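Local coordinates for tRNA (uracil(54)-C(5))-methyltransferase (Pyrococcus abyssi, PDB 2JJQ), which catalyses the S-adenosylmethionine-dependent methylation of uridine 54 of tRNA to 5-methyluridine, at residues G126-I131 with C157-K162. Sequence-based numbering, arbitrary orientation.
Sequences GHRNRI and CPVFGK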
ATOM      1  N   GLY A 126      -4.096  -4.562 -12.883  1.00 20.97           N
ATOM      2  CA  GLY A 126      -2.770  -5.159 -13.052  1.00 19.18           C
ATOM      3  C   GLY A 126      -1.637  -4.412 -12.352  1.00 18.84           C
ATOM      4  O   GLY A 126      -0.492  -4.861 -12.416  1.00 19.07           O
ATOM      5  N   HIS A 127      -1.947  -3.297 -11.688  1.00 17.54           N
ATOM      6  CA  HIS A 127      -0.890  -2.435 -11.067  1.00 17.20           C
ATOM      7  C   HIS A 127      -0.417  -2.931  -9.709  1.00 17.22           C
ATOM      8  O   HIS A 127       0.683  -2.564  -9.236  1.00 16.37           O
ATOM      9  CB  HIS A 127      -1.389  -1.000 -10.887  1.00 16.24           C
ATOM     10  CG  HIS A 127      -2.614  -0.917 -10.039  1.00 18.00           C
ATOM     11  ND1 HIS A 127      -3.844  -1.333 -10.502  1.00 19.68           N
ATOM     12  CD2 HIS A 127      -2.804  -0.527  -8.760  1.00 19.94           C
ATOM     13  CE1 HIS A 127      -4.738  -1.215  -9.537  1.00 19.70           C
ATOM     14  NE2 HIS A 127      -4.133  -0.738  -8.465  1.00 16.98           N
ATOM     15  N   ARG A 128      -1.269  -3.711  -9.031  1.00 15.52           N
ATOM     16  CA  ARG A 128      -0.990  -4.071  -7.671  1.00 14.78           C
ATOM     17  C   ARG A 128      -0.054  -5.296  -7.647  1.00 14.13           C
ATOM     18  O   ARG A 128      -0.323  -6.292  -8.330  1.00 15.25           O
ATOM     19  CB  ARG A 128      -2.311  -4.397  -6.956  1.00 16.30           C
ATOM     20  CG  ARG A 128      -2.132  -4.411  -5.464  1.00 20.26           C
ATOM     21  CD  ARG A 128      -3.426  -4.491  -4.697  1.00 24.60           C
ATOM     22  NE  ARG A 128      -3.005  -4.925  -3.380  1.00 31.07           N
ATOM     23  CZ  ARG A 128      -2.619  -4.108  -2.402  1.00 33.72           C
ATOM     24  NH1 ARG A 128      -2.704  -2.791  -2.544  1.00 33.27           N
ATOM     25  NH2 ARG A 128      -2.197  -4.616  -1.255  1.00 31.37           N
ATOM     26  N   ASN A 129       0.979  -5.246  -6.807  1.00 13.73           N
ATOM     27  CA  ASN A 129       2.024  -6.237  -6.843  1.00 13.30           C
ATOM     28  C   ASN A 129       2.040  -7.167  -5.622  1.00 13.50           C
ATOM     29  O   ASN A 129       2.977  -7.973  -5.488  1.00 14.46           O
ATOM     30  CB  ASN A 129       3.354  -5.516  -7.050  1.00 11.52           C
ATOM     31  CG  ASN A 129       3.734  -4.644  -5.837  1.00 10.95           C
ATOM     32  OD1 ASN A 129       3.317  -4.951  -4.715  1.00 11.93           O
ATOM     33  ND2 ASN A 129       4.437  -3.522  -6.074  1.00 12.93           N
ATOM     34  N   ARG A 130       1.007  -7.087  -4.766  1.00 13.18           N
ATOM     35  CA  ARG A 130       0.805  -8.030  -3.656  1.00 13.66           C
ATOM     36  C   ARG A 130      -0.700  -8.208  -3.394  1.00 15.35           C
ATOM     37  O   ARG A 130      -1.422  -7.222  -3.325  1.00 16.00           O
ATOM     38  CB  ARG A 130       1.521  -7.550  -2.381  1.00 14.32           C
ATOM     39  CG  ARG A 130       1.377  -8.488  -1.214  1.00 18.73           C
ATOM     40  CD  ARG A 130       1.706  -7.893   0.150  1.00 24.90           C
ATOM     41  NE  ARG A 130       1.347  -8.894   1.159  1.00 29.60           N
ATOM     42  CZ  ARG A 130       1.812  -8.964   2.395  1.00 34.22           C
ATOM     43  NH1 ARG A 130       2.652  -8.041   2.850  1.00 39.80           N
ATOM     44  NH2 ARG A 130       1.420  -9.956   3.194  1.00 34.67           N
ATOM     45  N   ILE A 131      -1.161  -9.450  -3.236  1.00 14.32           N
ATOM     46  CA  ILE A 131      -2.497  -9.684  -2.718  1.00 14.74           C
ATOM     47  C   ILE A 131      -2.422 -10.828  -1.717  1.00 15.07           C
ATOM     48  O   ILE A 131      -1.522 -11.704  -1.848  1.00 15.79           O
ATOM     49  CB  ILE A 131      -3.502 -10.021  -3.806  1.00 16.32           C
ATOM     50  CG1 ILE A 131      -3.092 -11.260  -4.592  1.00 14.62           C
ATOM     51  CG2 ILE A 131      -3.687  -8.777  -4.732  1.00 19.62           C
ATOM     52  CD1 ILE A 131      -4.117 -11.518  -5.696  1.00 23.14           C
ATOM     53  N   CYS A 157      -8.097 -11.696  -9.368  1.00 25.70           N
ATOM     54  CA  CYS A 157      -8.092 -10.400  -8.740  1.00 26.36           C
ATOM     55  C   CYS A 157      -7.583  -9.425  -9.768  1.00 26.37           C
ATOM     56  O   CYS A 157      -6.376  -9.376 -10.070  1.00 26.09           O
ATOM     57  CB  CYS A 157      -7.230 -10.388  -7.489  1.00 26.78           C
ATOM     58  SG  CYS A 157      -7.056  -8.701  -6.928  1.00 29.58           S
ATOM     59  N   PRO A 158      -8.507  -8.656 -10.372  1.00 26.06           N
ATOM     60  CA  PRO A 158      -8.129  -7.814 -11.517  1.00 25.27           C
ATOM     61  C   PRO A 158      -7.113  -6.684 -11.186  1.00 23.05           C
ATOM     62  O   PRO A 158      -6.316  -6.335 -12.035  1.00 22.04           O
ATOM     63  CB  PRO A 158      -9.491  -7.223 -11.980  1.00 26.33           C
ATOM     64  CG  PRO A 158     -10.526  -8.168 -11.374  1.00 28.24           C
ATOM     65  CD  PRO A 158      -9.944  -8.560 -10.048  1.00 27.94           C
ATOM     66  N   VAL A 159      -7.125  -6.142  -9.976  1.00 22.18           N
ATOM     67  CA  VAL A 159      -6.109  -5.127  -9.629  1.00 22.52           C
ATOM     68  C   VAL A 159      -4.680  -5.733  -9.562  1.00 21.10           C
ATOM     69  O   VAL A 159      -3.717  -5.045  -9.878  1.00 20.77           O
ATOM     70  CB  VAL A 159      -6.403  -4.320  -8.343  1.00 23.02           C
ATOM     71  CG1 VAL A 159      -7.768  -3.618  -8.445  1.00 25.55           C
ATOM     72  CG2 VAL A 159      -6.366  -5.184  -7.093  1.00 23.72           C
ATOM     73  N   PHE A 160      -4.574  -7.009  -9.182  1.00 19.47           N
ATOM     74  CA  PHE A 160      -3.283  -7.703  -9.253  1.00 20.04           C
ATOM     75  C   PHE A 160      -2.963  -8.153 -10.680  1.00 20.40           C
ATOM     76  O   PHE A 160      -1.848  -7.987 -11.170  1.00 20.54           O
ATOM     77  CB  PHE A 160      -3.292  -8.893  -8.298  1.00 21.45           C
ATOM     78  CG  PHE A 160      -1.953  -9.565  -8.177  1.00 19.93           C
ATOM     79  CD1 PHE A 160      -1.064  -9.167  -7.178  1.00 19.96           C
ATOM     80  CD2 PHE A 160      -1.568 -10.568  -9.078  1.00 21.44           C
ATOM     81  CE1 PHE A 160       0.192  -9.750  -7.052  1.00 17.03           C
ATOM     82  CE2 PHE A 160      -0.297 -11.203  -8.947  1.00 20.26           C
ATOM     83  CZ  PHE A 160       0.593 -10.740  -7.943  1.00 16.71           C
ATOM     84  N   GLY A 161      -3.957  -8.752 -11.352  1.00 19.99           N
ATOM     85  CA  GLY A 161      -3.826  -9.115 -12.744  1.00 19.45           C
ATOM     86  C   GLY A 161      -3.929 -10.623 -12.935  1.00 19.40           C
ATOM     87  O   GLY A 161      -4.184 -11.394 -11.974  1.00 18.09           O
ATOM     88  N   LYS A 162      -3.687 -11.032 -14.173  1.00 20.08           N
ATOM     89  CA  LYS A 162      -3.930 -12.416 -14.604  1.00 21.12           C
ATOM     90  C   LYS A 162      -3.150 -13.468 -13.856  1.00 20.48           C
ATOM     91  O   LYS A 162      -3.570 -14.598 -13.825  1.00 20.74           O
ATOM     92  CB  LYS A 162      -3.599 -12.595 -16.082  1.00 22.57           C
ATOM     93  CG  LYS A 162      -2.274 -12.007 -16.490  1.00 27.34           C
ATOM     94  CD  LYS A 162      -1.748 -12.680 -17.773  1.00 36.30           C
ATOM     95  CE  LYS A 162      -0.564 -11.925 -18.367  1.00 40.85           C
ATOM     96  NZ  LYS A 162      -0.130 -12.539 -19.664  1.00 44.15           N
TER
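G126 N and R128 N donate to two backbone carbonyls of the turn 158-160. G126 N meets P158 O at 3.0 Å, in the carbonyl plane although bent at the hydrogen (136°), and R128 N reaches V159 O at 2.9 Å along a straighter path (163°). The same V159 oxygen lies over one face of the H127 imidazole, whose CE1 rests on V159 CB. R128 O accepts a CA-H...O contact from F160 CA (3.4 Å), and K201 NZ, which also engages the F160 ring in a cation-pi interaction, gives it a conventional hydrogen bond. The R128 side chain is extended, with CG anti to the backbone N (chi1 -164°), which lays CD along V159 CG2 (3.9 Å) and lets NE make a weak bond to R130 O. N129 ND2 is hydrogen-bonded to Q272 O and S275 OG. Apolar packing completes the joint: I131 CG2 meets F160 CB at 3.6 Å and I131 CD1 touches C157 CB, while the F160 ring turns its edge to R130 N. The loop entering edge strand 130-136 is thus bound to the turn before helix 162-178; C157 and C90, beside V159, are probable [4Fe-4S] ligands, consistent with a place in the iron-sulfur region.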